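PDB 5DIY: hyaluronidase from Thermobaculum terrenum, which probably removes O-linked N-acetylglucosamine from modified proteins, as a bacterial O-GlcNAc hydrolase of glycoside hydrolase family 84. Local coordinates for residues P84-Y90 with I116-V121; N136-Q141 with Y176-L180. One frame throughout, in Å; residues are numbered along the deposited sequence.

Contact 1: residues P84-Y90 with I116-V121. Unlike the reference sequence in segment 116-121: Asn120 (reference Asp). With NAG (2-acetamido-2-deoxy-beta-D-glucopyranose), chain E.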
loop_
_atom_site.group_PDB
_atom_site.type_symbol
_atom_site.label_atom_id
_atom_site.label_comp_id
_atom_site.label_asym_id
_atom_site.label_seq_id
_atom_site.Cartn_x
_atom_site.Cartn_y
_atom_site.Cartn_z
ATOM N N PRO C 84 -10.127 20.905 2.285
ATOM C CA PRO C 84 -10.026 22.235 2.884
ATOM C C PRO C 84 -9.887 22.277 4.411
ATOM O O PRO C 84 -9.762 23.370 4.977
ATOM C CB PRO C 84 -11.357 22.868 2.478
ATOM C CG PRO C 84 -12.313 21.729 2.565
ATOM C CD PRO C 84 -11.543 20.500 2.143
ATOM N N GLY C 85 -9.873 21.112 5.061
ATOM C CA GLY C 85 -10.045 21.018 6.506
ATOM C C GLY C 85 -8.909 21.492 7.399
ATOM O O GLY C 85 -9.102 21.595 8.611
ATOM N N LEU C 86 -7.734 21.767 6.834
ATOM C CA LEU C 86 -6.621 22.301 7.630
ATOM C C LEU C 86 -6.850 23.754 8.028
ATOM O O LEU C 86 -6.393 24.171 9.087
ATOM C CB LEU C 86 -5.282 22.186 6.887
ATOM C CG LEU C 86 -4.804 20.790 6.498
ATOM C CD1 LEU C 86 -3.589 20.889 5.586
ATOM C CD2 LEU C 86 -4.486 19.967 7.736
ATOM N N SER C 87 -7.536 24.517 7.175
ATOM C CA SER C 87 -7.775 25.953 7.415
ATOM C C SER C 87 -9.211 26.457 7.178
ATOM O O SER C 87 -9.458 27.650 7.323
ATOM C CB SER C 87 -6.801 26.766 6.560
ATOM O OG SER C 87 -6.990 26.493 5.182
ATOM N N LEU C 88 -10.160 25.579 6.849
ATOM C CA LEU C 88 -11.532 26.014 6.549
ATOM C C LEU C 88 -12.219 26.597 7.778
ATOM O O LEU C 88 -12.176 26.006 8.853
ATOM C CB LEU C 88 -12.380 24.850 6.013
ATOM C CG LEU C 88 -13.891 25.047 5.815
ATOM C CD1 LEU C 88 -14.162 26.166 4.824
ATOM C CD2 LEU C 88 -14.542 23.757 5.342
ATOM N N VAL C 89 -12.849 27.754 7.596
ATOM C CA VAL C 89 -13.808 28.289 8.556
ATOM C C VAL C 89 -15.179 27.779 8.103
ATOM O O VAL C 89 -15.767 28.309 7.157
ATOM C CB VAL C 89 -13.775 29.836 8.623
ATOM C CG1 VAL C 89 -14.587 30.334 9.815
ATOM C CG2 VAL C 89 -12.338 30.338 8.711
ATOM N N TYR C 90 -15.666 26.735 8.773
ATOM C CA TYR C 90 -16.908 26.052 8.386
ATOM C C TYR C 90 -18.128 26.979 8.308
ATOM O O TYR C 90 -18.920 26.874 7.375
ATOM C CB TYR C 90 -17.203 24.887 9.340
ATOM C CG TYR C 90 -16.242 23.726 9.212
ATOM C CD1 TYR C 90 -16.395 22.779 8.200
ATOM C CD2 TYR C 90 -15.174 23.574 10.098
ATOM C CE1 TYR C 90 -15.519 21.716 8.076
ATOM C CE2 TYR C 90 -14.293 22.512 9.983
ATOM C CZ TYR C 90 -14.467 21.586 8.970
ATOM O OH TYR C 90 -13.594 20.529 8.851
ATOM N N ILE C 116 -15.083 16.004 -1.156
ATOM C CA ILE C 116 -14.701 16.980 -0.123
ATOM C C ILE C 116 -14.210 16.202 1.098
ATOM O O ILE C 116 -15.014 15.618 1.834
ATOM C CB ILE C 116 -15.851 17.956 0.235
ATOM C CG1 ILE C 116 -16.413 18.605 -1.041
ATOM C CG2 ILE C 116 -15.353 19.038 1.189
ATOM C CD1 ILE C 116 -17.529 19.599 -0.811
ATOM N N PHE C 117 -12.891 16.195 1.310
ATOM C CA PHE C 117 -12.273 15.300 2.303
ATOM C C PHE C 117 -11.799 16.040 3.539
ATOM O O PHE C 117 -11.287 17.152 3.432
ATOM C CB PHE C 117 -11.107 14.512 1.691
ATOM C CG PHE C 117 -11.462 13.706 0.458
ATOM C CD1 PHE C 117 -12.767 13.275 0.197
ATOM C CD2 PHE C 117 -10.462 13.334 -0.426
ATOM C CE1 PHE C 117 -13.057 12.535 -0.933
ATOM C CE2 PHE C 117 -10.746 12.588 -1.554
ATOM C CZ PHE C 117 -12.043 12.189 -1.811
ATOM N N PHE C 118 -11.985 15.406 4.703
ATOM C CA PHE C 118 -11.579 15.950 6.005
ATOM C C PHE C 118 -10.708 14.959 6.791
ATOM O O PHE C 118 -10.653 15.009 8.023
ATOM C CB PHE C 118 -12.823 16.333 6.817
ATOM C CG PHE C 118 -13.705 17.331 6.126
ATOM C CD1 PHE C 118 -13.428 18.689 6.202
ATOM C CD2 PHE C 118 -14.787 16.912 5.366
ATOM C CE1 PHE C 118 -14.222 19.616 5.541
ATOM C CE2 PHE C 118 -15.589 17.831 4.708
ATOM C CZ PHE C 118 -15.308 19.187 4.797
ATOM N N ASP C 119 -10.032 14.059 6.079
ATOM C CA ASP C 119 -9.058 13.157 6.700
ATOM C C ASP C 119 -7.788 13.904 7.099
ATOM O O ASP C 119 -7.385 14.848 6.425
ATOM C CB ASP C 119 -8.699 11.997 5.765
ATOM C CG ASP C 119 -8.149 12.465 4.422
ATOM O OD1 ASP C 119 -8.851 13.222 3.724
ATOM O OD2 ASP C 119 -7.028 12.058 4.067
ATOM N N ASN C 120 -7.164 13.464 8.191
ATOM C CA ASN C 120 -5.892 14.013 8.666
ATOM C C ASN C 120 -5.938 15.528 8.872
ATOM O O ASN C 120 -5.175 16.289 8.267
ATOM C CB ASN C 120 -4.749 13.610 7.725
ATOM C CG ASN C 120 -4.652 12.104 7.529
ATOM O OD1 ASN C 120 -5.213 11.321 8.300
ATOM N ND2 ASN C 120 -3.945 11.692 6.484
ATOM N N VAL C 121 -6.882 15.931 9.716
ATOM C CA VAL C 121 -7.017 17.302 10.210
ATOM C C VAL C 121 -7.194 17.197 11.728
ATOM O O VAL C 121 -7.414 16.091 12.237
ATOM C CB VAL C 121 -8.212 18.045 9.554
ATOM C CG1 VAL C 121 -8.062 18.053 8.038
ATOM C CG2 VAL C 121 -9.557 17.444 9.969
HETATM C C1 NAG E . -4.172 8.182 5.291
HETATM C C2 NAG E . -4.678 9.076 4.141
HETATM C C3 NAG E . -4.194 8.648 2.753
HETATM C C4 NAG E . -2.892 7.872 2.858
HETATM C C5 NAG E . -3.150 6.605 3.659
HETATM C C6 NAG E . -1.892 5.742 3.839
HETATM C C7 NAG E . -6.998 8.218 4.076
HETATM C C8 NAG E . -8.445 8.622 4.125
HETATM N N2 NAG E . -6.128 9.224 4.178
HETATM O O3 NAG E . -4.019 9.816 1.942
HETATM O O4 NAG E . -2.436 7.493 1.559
HETATM O O5 NAG E . -3.769 6.857 4.924
HETATM O O6 NAG E . -0.806 6.486 4.397
HETATM O O7 NAG E . -6.660 7.047 3.962
HETATM O O HOH W 1 -9.149 18.450 4.692
#
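The catalytic end of a TIM barrel is built here, where strand 113-117 runs out into the loop carrying Asp119 and Asn120 and packs against the loop that follows strand 77-82. Asp119 OD2 accepts a hydrogen bond from NAG N2 (3.0 Å), the geometry that holds a 2-acetamido group in place, and is also salt-bridged to Lys43. Asn120 replaces the natural Asp, the predicted proton donor, by mutation; its amide hydrogen-bonds Tyr168 and Tyr14. Behind these polar residues the contact is apolar. Val121 CG1 lies 3.6 Å from Gly85 C and 4.1 Å from Leu86 CD2. Gly85 suits its place because a CB would clash with Val121 CG1 and crowd the Phe118 ring. That ring fills the gap between the loops: its CE1 is 4.1 Å from Pro84 CG, 4.2 Å from Leu88 CD2 and 3.5 Å from Tyr90 CE1, the two rings meeting obliquely. No direct hydrogen bond joins the segments; instead a water accepts from Gly85 N (2.8 Å) and donates to Phe117 O (2.8 Å), satisfying polar backbone atoms in a buried setting. Adjacent acidic residues just beyond the fourth strand are the hallmark of the GH84 active site, here Asp119 with the engineered Asn120.

Contact 2: residues N136-Q141 with Y176-L180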
loop_
_atom_site.group_PDB
_atom_site.type_symbol
_atom_site.label_atom_id
_atom_site.label_comp_id
_atom_site.label_asym_id
_atom_site.label_seq_id
_atom_site.Cartn_x
_atom_site.Cartn_y
_atom_site.Cartn_z
ATOM N N ASN C 136 -19.554 20.755 17.825
ATOM C CA ASN C 136 -18.446 19.848 17.492
ATOM C C ASN C 136 -18.162 19.758 15.980
ATOM O O ASN C 136 -18.894 20.327 15.164
ATOM C CB ASN C 136 -18.695 18.456 18.107
ATOM C CG ASN C 136 -20.099 17.938 17.853
ATOM O OD1 ASN C 136 -20.891 17.781 18.776
ATOM N ND2 ASN C 136 -20.410 17.664 16.607
ATOM N N LEU C 137 -17.082 19.053 15.640
ATOM C CA LEU C 137 -16.586 18.908 14.260
ATOM C C LEU C 137 -17.644 18.354 13.316
ATOM O O LEU C 137 -17.860 18.886 12.232
ATOM C CB LEU C 137 -15.358 17.971 14.223
ATOM C CG LEU C 137 -14.130 18.286 13.357
ATOM C CD1 LEU C 137 -13.481 16.985 12.904
ATOM C CD2 LEU C 137 -14.411 19.178 12.161
ATOM N N ALA C 138 -18.287 17.269 13.740
ATOM C CA ALA C 138 -19.323 16.597 12.942
ATOM C C ALA C 138 -20.464 17.523 12.529
ATOM O O ALA C 138 -20.960 17.426 11.413
ATOM C CB ALA C 138 -19.871 15.384 13.688
ATOM N N GLU C 139 -20.849 18.441 13.417
ATOM C CA GLU C 139 -21.942 19.388 13.156
ATOM C C GLU C 139 -21.509 20.441 12.147
ATOM O O GLU C 139 -22.267 20.788 11.236
ATOM C CB GLU C 139 -22.415 20.078 14.449
ATOM C CG GLU C 139 -23.519 19.333 15.189
ATOM C CD GLU C 139 -23.915 19.991 16.512
ATOM O OE1 GLU C 139 -24.512 19.289 17.354
ATOM O OE2 GLU C 139 -23.638 21.198 16.717
ATOM N N ALA C 140 -20.294 20.956 12.325
ATOM C CA ALA C 140 -19.740 21.965 11.425
ATOM C C ALA C 140 -19.641 21.401 10.010
ATOM O O ALA C 140 -20.143 22.001 9.064
ATOM C CB ALA C 140 -18.372 22.418 11.910
ATOM N N GLN C 141 -19.014 20.229 9.898
ATOM C CA GLN C 141 -18.843 19.532 8.619
ATOM C C GLN C 141 -20.170 19.205 7.937
ATOM O O GLN C 141 -20.324 19.436 6.734
ATOM C CB GLN C 141 -18.043 18.239 8.825
ATOM C CG GLN C 141 -16.579 18.491 9.134
ATOM C CD GLN C 141 -15.804 17.233 9.469
ATOM O OE1 GLN C 141 -16.378 16.165 9.673
ATOM N NE2 GLN C 141 -14.484 17.354 9.513
ATOM N N TYR C 176 -19.085 11.078 16.794
ATOM C CA TYR C 176 -18.854 11.830 15.561
ATOM C C TYR C 176 -19.544 11.176 14.338
ATOM O O TYR C 176 -20.248 11.851 13.587
ATOM C CB TYR C 176 -17.334 11.987 15.338
ATOM C CG TYR C 176 -16.934 12.467 13.962
ATOM C CD1 TYR C 176 -16.833 11.566 12.900
ATOM C CD2 TYR C 176 -16.633 13.808 13.719
ATOM C CE1 TYR C 176 -16.472 11.991 11.636
ATOM C CE2 TYR C 176 -16.261 14.238 12.451
ATOM C CZ TYR C 176 -16.187 13.321 11.414
ATOM O OH TYR C 176 -15.832 13.715 10.146
ATOM N N LEU C 177 -19.338 9.873 14.156
ATOM C CA LEU C 177 -19.932 9.126 13.035
ATOM C C LEU C 177 -21.463 9.055 13.099
ATOM O O LEU C 177 -22.135 9.130 12.064
ATOM C CB LEU C 177 -19.374 7.705 12.979
ATOM C CG LEU C 177 -17.889 7.584 12.634
ATOM C CD1 LEU C 177 -17.395 6.171 12.902
ATOM C CD2 LEU C 177 -17.639 7.992 11.185
ATOM N N ARG C 178 -21.998 8.895 14.310
ATOM C CA ARG C 178 -23.454 8.889 14.531
ATOM C C ARG C 178 -24.080 10.257 14.243
ATOM O O ARG C 178 -25.155 10.332 13.645
ATOM C CB ARG C 178 -23.786 8.425 15.955
ATOM C CG ARG C 178 -23.860 6.904 16.123
ATOM C CD ARG C 178 -23.277 6.417 17.451
ATOM N NE ARG C 178 -23.623 7.295 18.575
ATOM C CZ ARG C 178 -22.947 7.400 19.725
ATOM N NH1 ARG C 178 -21.858 6.670 19.976
ATOM N NH2 ARG C 178 -23.375 8.257 20.648
ATOM N N ILE C 179 -23.402 11.331 14.645
ATOM C CA ILE C 179 -23.848 12.694 14.337
ATOM C C ILE C 179 -23.822 12.922 12.828
ATOM O O ILE C 179 -24.744 13.511 12.268
ATOM C CB ILE C 179 -22.980 13.772 15.035
ATOM C CG1 ILE C 179 -23.129 13.696 16.562
ATOM C CG2 ILE C 179 -23.357 15.175 14.558
ATOM C CD1 ILE C 179 -21.962 14.305 17.319
ATOM N N LEU C 180 -22.762 12.450 12.178
ATOM C CA LEU C 180 -22.600 12.628 10.734
ATOM C C LEU C 180 -23.694 11.881 9.952
ATOM O O LEU C 180 -24.241 12.413 8.986
ATOM C CB LEU C 180 -21.203 12.162 10.288
ATOM C CG LEU C 180 -20.435 12.980 9.256
ATOM C CD1 LEU C 180 -20.148 14.395 9.746
ATOM C CD2 LEU C 180 -19.139 12.250 8.932
#
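Two neighbouring helices lie side by side here, their short segments 137-141 and 176-180 running nearly parallel at 27° with axes 8.8 Å apart. Apolar packing supplies most of the contact, and Ala138 is at its centre. Its CB sits 3.6 Å from Tyr176 CD2, 3.6 Å from Ile179 CG2 and 4.1 Å from Leu180 CD1, as well as 3.6 Å from the backbone Tyr176 O. Only a small side chain fits so close to the other helix, and the CA atoms of Ala138 and Tyr176 come within 5.5 Å. Tyr176, Ile179 and Leu180 converge on this methyl group: branched Ile179 also reaches Glu139 CG with its CG2 (4.2 Å), and Leu180 CD1 approaches Ala138 O at 3.6 Å. Leu137 CD1 adds an apolar contact to Tyr176 CE2 at 3.9 Å.

A single direct hydrogen bond crosses the interface, from Tyr176 OH to Gln141 OE1 at 2.6 Å. Tyrosine suits this position because its ring can pack on Ala138 and Leu137 while its hydroxyl reaches a polar partner. Both side chains are tied further to Thr166, whose N hydrogen-bonds Tyr176 OH and whose OG1 hydrogen-bonds Gln141 NE2. Asn136 occupies the N-cap position, and its backbone O accepts from Ala140 N (3.2 Å) in the first turn. Glu139, at the partly exposed margin, turns its carboxylate back to Ser135 N.

The pair belongs to the outer helical layer of the barrel: helix 137-153 follows strand 113-117, helix 175-183 follows strand 160-164, and the loop bearing Thr166, which leaves strand 160-164, meets both helices through Gln141 and Tyr176.

In the fold
Both contacts belong to the same eight-stranded parallel barrel and lie in series along the chain, contact 1 closing before contact 2 opens, with centres about 13 Å apart. Contact 1 joins the loops after the third and fourth strands; contact 2 joins the helices that follow the fourth and fifth. They meet directly: Phe118 CB is 3.3 Å from Gln141 NE2, and the ring of Tyr90 rests on helix 137-153, its CG 3.7 Å from Ala140 CB. Thr166 links them too, hydrogen-bonding Phe118 O as well as Tyr176 and Gln141. Packing therefore runs from Phe118, next to the sugar-binding Asp119, outward to the barrel's helical layer.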